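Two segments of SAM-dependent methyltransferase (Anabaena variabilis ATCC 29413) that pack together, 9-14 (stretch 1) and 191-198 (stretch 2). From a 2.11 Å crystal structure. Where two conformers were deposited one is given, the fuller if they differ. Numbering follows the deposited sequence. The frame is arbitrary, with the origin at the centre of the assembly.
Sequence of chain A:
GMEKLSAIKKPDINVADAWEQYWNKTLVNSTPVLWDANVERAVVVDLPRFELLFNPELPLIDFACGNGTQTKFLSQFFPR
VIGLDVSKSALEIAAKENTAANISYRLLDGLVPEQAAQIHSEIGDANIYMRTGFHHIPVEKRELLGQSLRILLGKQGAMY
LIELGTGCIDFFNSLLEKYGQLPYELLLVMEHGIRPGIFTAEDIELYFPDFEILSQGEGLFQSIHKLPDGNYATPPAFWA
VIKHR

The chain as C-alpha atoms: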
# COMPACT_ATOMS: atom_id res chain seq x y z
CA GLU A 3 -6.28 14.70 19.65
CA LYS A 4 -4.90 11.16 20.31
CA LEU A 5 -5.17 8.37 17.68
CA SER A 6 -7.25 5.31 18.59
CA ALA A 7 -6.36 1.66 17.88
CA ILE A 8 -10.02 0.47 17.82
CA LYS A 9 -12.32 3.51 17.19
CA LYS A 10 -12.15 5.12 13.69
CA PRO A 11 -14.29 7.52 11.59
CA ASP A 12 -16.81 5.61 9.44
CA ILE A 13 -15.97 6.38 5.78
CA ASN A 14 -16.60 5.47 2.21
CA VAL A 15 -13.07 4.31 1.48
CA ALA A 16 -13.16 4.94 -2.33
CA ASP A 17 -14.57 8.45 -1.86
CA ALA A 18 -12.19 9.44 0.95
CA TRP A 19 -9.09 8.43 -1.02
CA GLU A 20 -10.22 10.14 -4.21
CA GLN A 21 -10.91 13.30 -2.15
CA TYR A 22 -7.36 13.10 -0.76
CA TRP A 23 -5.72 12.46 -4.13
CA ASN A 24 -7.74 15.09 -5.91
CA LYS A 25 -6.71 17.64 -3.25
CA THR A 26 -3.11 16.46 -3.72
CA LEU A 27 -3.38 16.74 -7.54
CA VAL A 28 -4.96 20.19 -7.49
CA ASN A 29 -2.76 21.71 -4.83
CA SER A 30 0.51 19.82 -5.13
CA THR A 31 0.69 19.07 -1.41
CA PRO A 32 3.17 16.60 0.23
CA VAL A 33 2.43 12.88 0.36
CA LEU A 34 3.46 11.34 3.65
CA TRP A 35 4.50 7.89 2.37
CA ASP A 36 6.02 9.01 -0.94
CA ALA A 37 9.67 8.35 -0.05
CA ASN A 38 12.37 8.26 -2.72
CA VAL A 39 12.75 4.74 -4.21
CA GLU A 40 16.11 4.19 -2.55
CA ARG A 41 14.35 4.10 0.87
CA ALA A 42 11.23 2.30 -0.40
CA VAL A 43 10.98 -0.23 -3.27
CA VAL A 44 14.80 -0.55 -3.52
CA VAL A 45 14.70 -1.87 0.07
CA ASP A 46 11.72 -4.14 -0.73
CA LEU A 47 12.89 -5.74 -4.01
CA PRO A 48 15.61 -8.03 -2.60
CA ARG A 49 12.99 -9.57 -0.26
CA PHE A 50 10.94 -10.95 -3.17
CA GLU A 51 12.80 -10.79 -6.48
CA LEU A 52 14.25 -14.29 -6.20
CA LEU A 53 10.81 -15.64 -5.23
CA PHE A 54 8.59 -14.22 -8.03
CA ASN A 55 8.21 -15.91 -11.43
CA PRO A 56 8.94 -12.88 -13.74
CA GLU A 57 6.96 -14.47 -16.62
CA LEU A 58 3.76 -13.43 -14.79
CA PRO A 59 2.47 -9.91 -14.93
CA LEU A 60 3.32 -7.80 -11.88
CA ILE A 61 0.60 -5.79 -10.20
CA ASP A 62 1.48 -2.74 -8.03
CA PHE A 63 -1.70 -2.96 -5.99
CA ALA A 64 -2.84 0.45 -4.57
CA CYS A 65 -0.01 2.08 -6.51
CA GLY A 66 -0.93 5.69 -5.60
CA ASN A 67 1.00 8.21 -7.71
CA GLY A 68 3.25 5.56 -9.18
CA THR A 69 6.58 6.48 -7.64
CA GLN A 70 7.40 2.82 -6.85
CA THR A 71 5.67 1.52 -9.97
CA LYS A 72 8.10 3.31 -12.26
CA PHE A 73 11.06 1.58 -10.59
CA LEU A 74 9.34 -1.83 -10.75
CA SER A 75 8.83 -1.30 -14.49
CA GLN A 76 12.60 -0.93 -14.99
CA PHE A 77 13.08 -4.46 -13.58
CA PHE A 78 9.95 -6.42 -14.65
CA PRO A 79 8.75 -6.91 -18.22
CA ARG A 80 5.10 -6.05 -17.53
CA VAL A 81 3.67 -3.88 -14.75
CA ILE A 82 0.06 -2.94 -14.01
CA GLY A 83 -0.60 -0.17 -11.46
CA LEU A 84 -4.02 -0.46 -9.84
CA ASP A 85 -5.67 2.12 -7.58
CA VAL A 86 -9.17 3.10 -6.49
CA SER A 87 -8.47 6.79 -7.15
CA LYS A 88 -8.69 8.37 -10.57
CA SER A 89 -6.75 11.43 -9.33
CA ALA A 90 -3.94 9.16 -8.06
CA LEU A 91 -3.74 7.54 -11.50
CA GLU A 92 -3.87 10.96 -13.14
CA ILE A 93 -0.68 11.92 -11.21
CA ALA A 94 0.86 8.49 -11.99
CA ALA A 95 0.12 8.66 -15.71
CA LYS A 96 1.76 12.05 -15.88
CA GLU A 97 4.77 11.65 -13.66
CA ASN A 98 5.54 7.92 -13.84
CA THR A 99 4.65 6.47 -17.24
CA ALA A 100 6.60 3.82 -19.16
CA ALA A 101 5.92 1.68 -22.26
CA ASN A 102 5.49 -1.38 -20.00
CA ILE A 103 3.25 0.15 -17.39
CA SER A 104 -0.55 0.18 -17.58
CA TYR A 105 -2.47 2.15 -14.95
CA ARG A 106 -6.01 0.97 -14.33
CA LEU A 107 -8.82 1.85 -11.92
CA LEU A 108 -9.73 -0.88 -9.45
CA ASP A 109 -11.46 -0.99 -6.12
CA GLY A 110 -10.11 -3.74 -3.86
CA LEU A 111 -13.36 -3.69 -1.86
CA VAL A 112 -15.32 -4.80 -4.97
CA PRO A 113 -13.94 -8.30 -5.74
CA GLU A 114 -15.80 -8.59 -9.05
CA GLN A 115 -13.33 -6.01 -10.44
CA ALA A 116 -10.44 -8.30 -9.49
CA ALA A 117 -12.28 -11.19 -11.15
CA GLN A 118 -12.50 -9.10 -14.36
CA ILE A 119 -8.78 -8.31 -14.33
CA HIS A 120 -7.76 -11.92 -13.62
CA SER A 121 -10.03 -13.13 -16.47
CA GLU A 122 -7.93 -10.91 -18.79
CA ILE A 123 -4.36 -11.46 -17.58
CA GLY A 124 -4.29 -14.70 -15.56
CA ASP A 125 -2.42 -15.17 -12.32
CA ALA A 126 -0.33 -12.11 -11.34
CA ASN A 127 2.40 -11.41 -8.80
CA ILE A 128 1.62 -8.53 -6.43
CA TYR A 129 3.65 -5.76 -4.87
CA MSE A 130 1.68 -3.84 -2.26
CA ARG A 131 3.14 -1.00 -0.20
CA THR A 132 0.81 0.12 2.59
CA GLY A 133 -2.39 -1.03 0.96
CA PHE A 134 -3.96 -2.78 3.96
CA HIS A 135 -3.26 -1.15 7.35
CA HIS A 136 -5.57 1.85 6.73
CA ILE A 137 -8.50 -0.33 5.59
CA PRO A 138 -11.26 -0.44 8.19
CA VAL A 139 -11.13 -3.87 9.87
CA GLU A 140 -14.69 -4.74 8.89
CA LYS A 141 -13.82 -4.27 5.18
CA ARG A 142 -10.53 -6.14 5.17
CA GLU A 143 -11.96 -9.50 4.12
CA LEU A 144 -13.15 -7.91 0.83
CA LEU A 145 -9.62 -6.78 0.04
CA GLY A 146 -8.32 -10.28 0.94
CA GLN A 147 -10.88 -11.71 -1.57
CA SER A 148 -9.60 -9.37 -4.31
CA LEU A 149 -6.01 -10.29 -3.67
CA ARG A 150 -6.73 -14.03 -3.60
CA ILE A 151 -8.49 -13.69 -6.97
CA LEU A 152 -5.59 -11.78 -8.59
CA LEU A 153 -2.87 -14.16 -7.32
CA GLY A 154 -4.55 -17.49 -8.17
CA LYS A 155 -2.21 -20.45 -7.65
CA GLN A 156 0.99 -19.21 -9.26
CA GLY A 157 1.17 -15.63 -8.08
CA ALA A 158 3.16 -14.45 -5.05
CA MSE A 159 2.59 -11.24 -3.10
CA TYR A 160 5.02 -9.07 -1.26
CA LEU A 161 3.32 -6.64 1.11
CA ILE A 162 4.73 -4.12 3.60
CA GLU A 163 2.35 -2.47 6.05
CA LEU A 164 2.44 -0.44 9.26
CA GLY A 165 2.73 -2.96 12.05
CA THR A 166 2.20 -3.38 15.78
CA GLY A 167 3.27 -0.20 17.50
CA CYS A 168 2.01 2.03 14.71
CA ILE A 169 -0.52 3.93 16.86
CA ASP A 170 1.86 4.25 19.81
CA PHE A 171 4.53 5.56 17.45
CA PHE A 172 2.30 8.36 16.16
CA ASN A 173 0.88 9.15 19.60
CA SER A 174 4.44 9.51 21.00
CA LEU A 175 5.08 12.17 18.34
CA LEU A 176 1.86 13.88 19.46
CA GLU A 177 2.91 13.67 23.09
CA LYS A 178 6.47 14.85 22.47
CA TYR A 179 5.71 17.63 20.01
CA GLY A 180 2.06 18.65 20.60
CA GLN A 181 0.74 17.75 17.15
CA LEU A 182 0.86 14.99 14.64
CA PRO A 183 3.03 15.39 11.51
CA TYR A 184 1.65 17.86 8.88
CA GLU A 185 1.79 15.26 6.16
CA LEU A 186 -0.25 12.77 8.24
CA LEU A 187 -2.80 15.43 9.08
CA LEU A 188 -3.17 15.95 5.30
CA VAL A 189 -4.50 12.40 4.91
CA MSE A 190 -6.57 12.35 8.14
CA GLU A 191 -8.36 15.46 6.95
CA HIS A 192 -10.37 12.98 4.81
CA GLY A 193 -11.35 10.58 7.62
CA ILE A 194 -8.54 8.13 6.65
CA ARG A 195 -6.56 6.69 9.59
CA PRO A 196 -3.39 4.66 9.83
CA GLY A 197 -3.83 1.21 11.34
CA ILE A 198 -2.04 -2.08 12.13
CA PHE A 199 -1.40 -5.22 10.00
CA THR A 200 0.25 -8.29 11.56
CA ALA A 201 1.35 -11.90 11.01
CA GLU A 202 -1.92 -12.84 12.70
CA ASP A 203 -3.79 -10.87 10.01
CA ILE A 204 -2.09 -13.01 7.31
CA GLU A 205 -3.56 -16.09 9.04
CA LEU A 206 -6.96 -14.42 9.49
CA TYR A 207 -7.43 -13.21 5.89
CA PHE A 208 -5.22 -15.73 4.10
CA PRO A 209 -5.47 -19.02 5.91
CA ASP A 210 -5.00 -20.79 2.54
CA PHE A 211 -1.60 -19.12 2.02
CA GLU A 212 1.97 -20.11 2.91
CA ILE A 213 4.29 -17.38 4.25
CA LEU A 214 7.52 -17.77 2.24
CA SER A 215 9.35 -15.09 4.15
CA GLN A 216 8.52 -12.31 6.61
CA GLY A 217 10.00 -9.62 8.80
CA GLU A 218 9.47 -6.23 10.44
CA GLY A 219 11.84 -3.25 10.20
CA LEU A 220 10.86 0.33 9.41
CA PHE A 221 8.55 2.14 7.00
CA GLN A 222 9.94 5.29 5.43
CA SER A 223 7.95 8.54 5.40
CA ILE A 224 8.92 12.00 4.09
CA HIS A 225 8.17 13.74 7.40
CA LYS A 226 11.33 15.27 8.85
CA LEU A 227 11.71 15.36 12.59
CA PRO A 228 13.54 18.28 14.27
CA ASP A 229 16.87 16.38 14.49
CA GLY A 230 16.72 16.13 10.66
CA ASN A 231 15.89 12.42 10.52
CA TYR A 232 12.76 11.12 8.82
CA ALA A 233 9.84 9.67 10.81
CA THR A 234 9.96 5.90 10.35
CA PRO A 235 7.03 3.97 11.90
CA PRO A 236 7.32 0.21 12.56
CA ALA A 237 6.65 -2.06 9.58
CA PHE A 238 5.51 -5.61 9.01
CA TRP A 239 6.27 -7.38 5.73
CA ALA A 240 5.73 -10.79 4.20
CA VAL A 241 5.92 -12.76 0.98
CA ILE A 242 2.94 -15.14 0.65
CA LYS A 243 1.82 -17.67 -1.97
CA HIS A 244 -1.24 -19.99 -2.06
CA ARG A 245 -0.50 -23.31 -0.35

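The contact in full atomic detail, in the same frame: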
# COMPACT_ATOMS: atom_id res chain seq x y z
N LYS A 9 -11.40 2.51 17.77
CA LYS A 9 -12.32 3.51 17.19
C LYS A 9 -11.73 4.23 15.95
O LYS A 9 -10.53 4.54 15.91
CB LYS A 9 -12.77 4.52 18.26
N LYS A 10 -12.56 4.45 14.93
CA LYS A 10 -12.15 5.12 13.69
C LYS A 10 -13.37 5.84 13.07
O LYS A 10 -14.52 5.43 13.31
CB LYS A 10 -11.62 4.11 12.66
CG LYS A 10 -10.53 3.13 13.14
CD LYS A 10 -9.10 3.69 13.12
CE LYS A 10 -8.06 2.56 13.35
NZ LYS A 10 -6.62 2.94 13.17
N PRO A 11 -13.13 6.92 12.29
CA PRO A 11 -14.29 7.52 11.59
C PRO A 11 -14.84 6.53 10.54
O PRO A 11 -14.06 5.81 9.90
CB PRO A 11 -13.70 8.77 10.91
CG PRO A 11 -12.37 9.00 11.55
CD PRO A 11 -11.88 7.66 12.02
N ASP A 12 -16.16 6.48 10.41
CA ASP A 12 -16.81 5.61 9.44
C ASP A 12 -16.75 6.32 8.07
O ASP A 12 -17.25 7.43 7.95
CB ASP A 12 -18.25 5.31 9.87
CG ASP A 12 -18.92 4.22 9.01
OD1 ASP A 12 -18.23 3.55 8.20
OD2 ASP A 12 -20.15 4.03 9.15
N ILE A 13 -16.14 5.71 7.07
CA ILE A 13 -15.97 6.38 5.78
C ILE A 13 -16.34 5.49 4.61
O ILE A 13 -16.42 4.28 4.73
CB ILE A 13 -14.49 6.82 5.54
CG1 ILE A 13 -13.53 5.65 5.75
CG2 ILE A 13 -14.09 7.94 6.45
CD1 ILE A 13 -12.08 5.92 5.23
N ASN A 14 -16.55 6.14 3.48
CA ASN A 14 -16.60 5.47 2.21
C ASN A 14 -15.15 5.54 1.74
O ASN A 14 -14.65 6.62 1.41
CB ASN A 14 -17.52 6.19 1.24
CG ASN A 14 -17.61 5.47 -0.08
OD1 ASN A 14 -16.61 5.31 -0.79
ND2 ASN A 14 -18.81 5.02 -0.42
N GLU A 191 -7.37 14.45 7.32
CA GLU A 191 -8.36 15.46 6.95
C GLU A 191 -9.55 14.80 6.24
O GLU A 191 -10.66 15.28 6.31
CB GLU A 191 -7.63 16.48 6.05
CG GLU A 191 -8.26 17.71 5.79
CD GLU A 191 -8.50 18.56 7.04
OE1 GLU A 191 -7.53 18.82 7.79
OE2 GLU A 191 -9.67 18.99 7.24
N HIS A 192 -9.32 13.67 5.58
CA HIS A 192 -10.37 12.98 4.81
C HIS A 192 -11.04 11.82 5.54
O HIS A 192 -11.82 11.09 4.93
CB HIS A 192 -9.78 12.56 3.45
CG HIS A 192 -9.24 13.74 2.69
ND1 HIS A 192 -10.06 14.63 2.04
CD2 HIS A 192 -7.99 14.26 2.62
CE1 HIS A 192 -9.34 15.63 1.56
NE2 HIS A 192 -8.08 15.44 1.91
N GLY A 193 -10.77 11.68 6.83
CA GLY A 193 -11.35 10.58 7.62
C GLY A 193 -10.51 9.29 7.56
O GLY A 193 -10.82 8.32 8.26
N ILE A 194 -9.47 9.27 6.75
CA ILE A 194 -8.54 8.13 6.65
C ILE A 194 -7.66 8.10 7.90
O ILE A 194 -7.30 9.17 8.44
CB ILE A 194 -7.65 8.26 5.39
CG1 ILE A 194 -8.53 8.22 4.11
CG2 ILE A 194 -6.53 7.17 5.34
CD1 ILE A 194 -7.93 8.92 2.87
N ARG A 195 -7.38 6.89 8.39
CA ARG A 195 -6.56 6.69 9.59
C ARG A 195 -5.56 5.59 9.35
O ARG A 195 -5.86 4.60 8.69
CB ARG A 195 -7.40 6.29 10.80
CG ARG A 195 -8.42 7.34 11.23
CD ARG A 195 -7.73 8.53 11.87
NE ARG A 195 -8.67 9.57 12.31
CZ ARG A 195 -9.10 10.59 11.57
NH1 ARG A 195 -8.71 10.77 10.32
NH2 ARG A 195 -9.93 11.45 12.10
N PRO A 196 -4.36 5.75 9.90
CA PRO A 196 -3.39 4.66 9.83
C PRO A 196 -3.87 3.57 10.77
O PRO A 196 -4.56 3.86 11.76
CB PRO A 196 -2.10 5.29 10.36
CG PRO A 196 -2.56 6.34 11.29
CD PRO A 196 -3.86 6.87 10.70
N GLY A 197 -3.49 2.33 10.48
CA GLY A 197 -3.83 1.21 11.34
C GLY A 197 -2.67 0.24 11.45
O GLY A 197 -1.51 0.61 11.20
N ILE A 198 -3.00 -1.01 11.79
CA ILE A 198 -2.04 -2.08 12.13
C ILE A 198 -2.30 -3.36 11.31
O ILE A 198 -3.43 -3.81 11.28
CB ILE A 198 -2.19 -2.44 13.65
CG1 ILE A 198 -2.01 -1.19 14.54
CG2 ILE A 198 -1.20 -3.55 14.08
CD1 ILE A 198 -2.67 -1.33 15.94
O HOH W 1 -11.19 5.45 8.88

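Two irregular segments from distant parts of the chain meet here, and with neither forming a strand, the contact rests on individual side chains rather than on a ladder of backbone hydrogen bonds. Together they bury a modest 311 Å².

Lys-10 shows how a long, flexible side chain can make a contact that its backbone does not aim at. Its CA-to-CB bond points sideways, but chi1 and chi2, both m, turn the chain, and chi3 and chi4, both t, extend it toward the other segment. The methylenes pass over Arg-195, with Lys-10 CD 3.9 Å from Arg-195 CB, and the ammonium reaches the backbone, placing Lys-10 NZ 2.7 Å from Pro-196 O.

Arg-195 points toward the opposing segment. Its m, m, t conformation, with chi4 near -89°, folds the guanidinium back so that Arg-195 NH1 donates a hydrogen bond to Ile-194 O (2.8 Å, 155°). This helps hold the group in place, and one of its faces lies against Pro-11, whose CG is 3.5 Å from Arg-195 NH2. A proline ring suits such a neighbour, being compact, apolar and rigid.

Ile-13 also points toward its partner, with chi1 p and chi2 t. A branched apolar side chain suits this place because it can set one branch by each of two neighbours: Ile-13 CG2 lies 3.8 Å from Gly-193 O, while Ile-13 CD1 meets Ile-194 CG1 at 4.4 Å, a loose apolar contact.

Gly-193 suits its place for two reasons. With phi/psi of 87/-5, a CB would be jammed against the preceding carbonyl oxygen; it would also point toward the other segment and sit only 2.8 Å from Ile-13 CG2, a clash. Without one, the segments approach closely, Pro-11 CA and Gly-193 CA being 5.8 Å apart. A water lies between the backbones nearby, its O 3.1 Å from Pro-11 O and 3.0 Å from Gly-193 O, within hydrogen-bonding reach of both carbonyls.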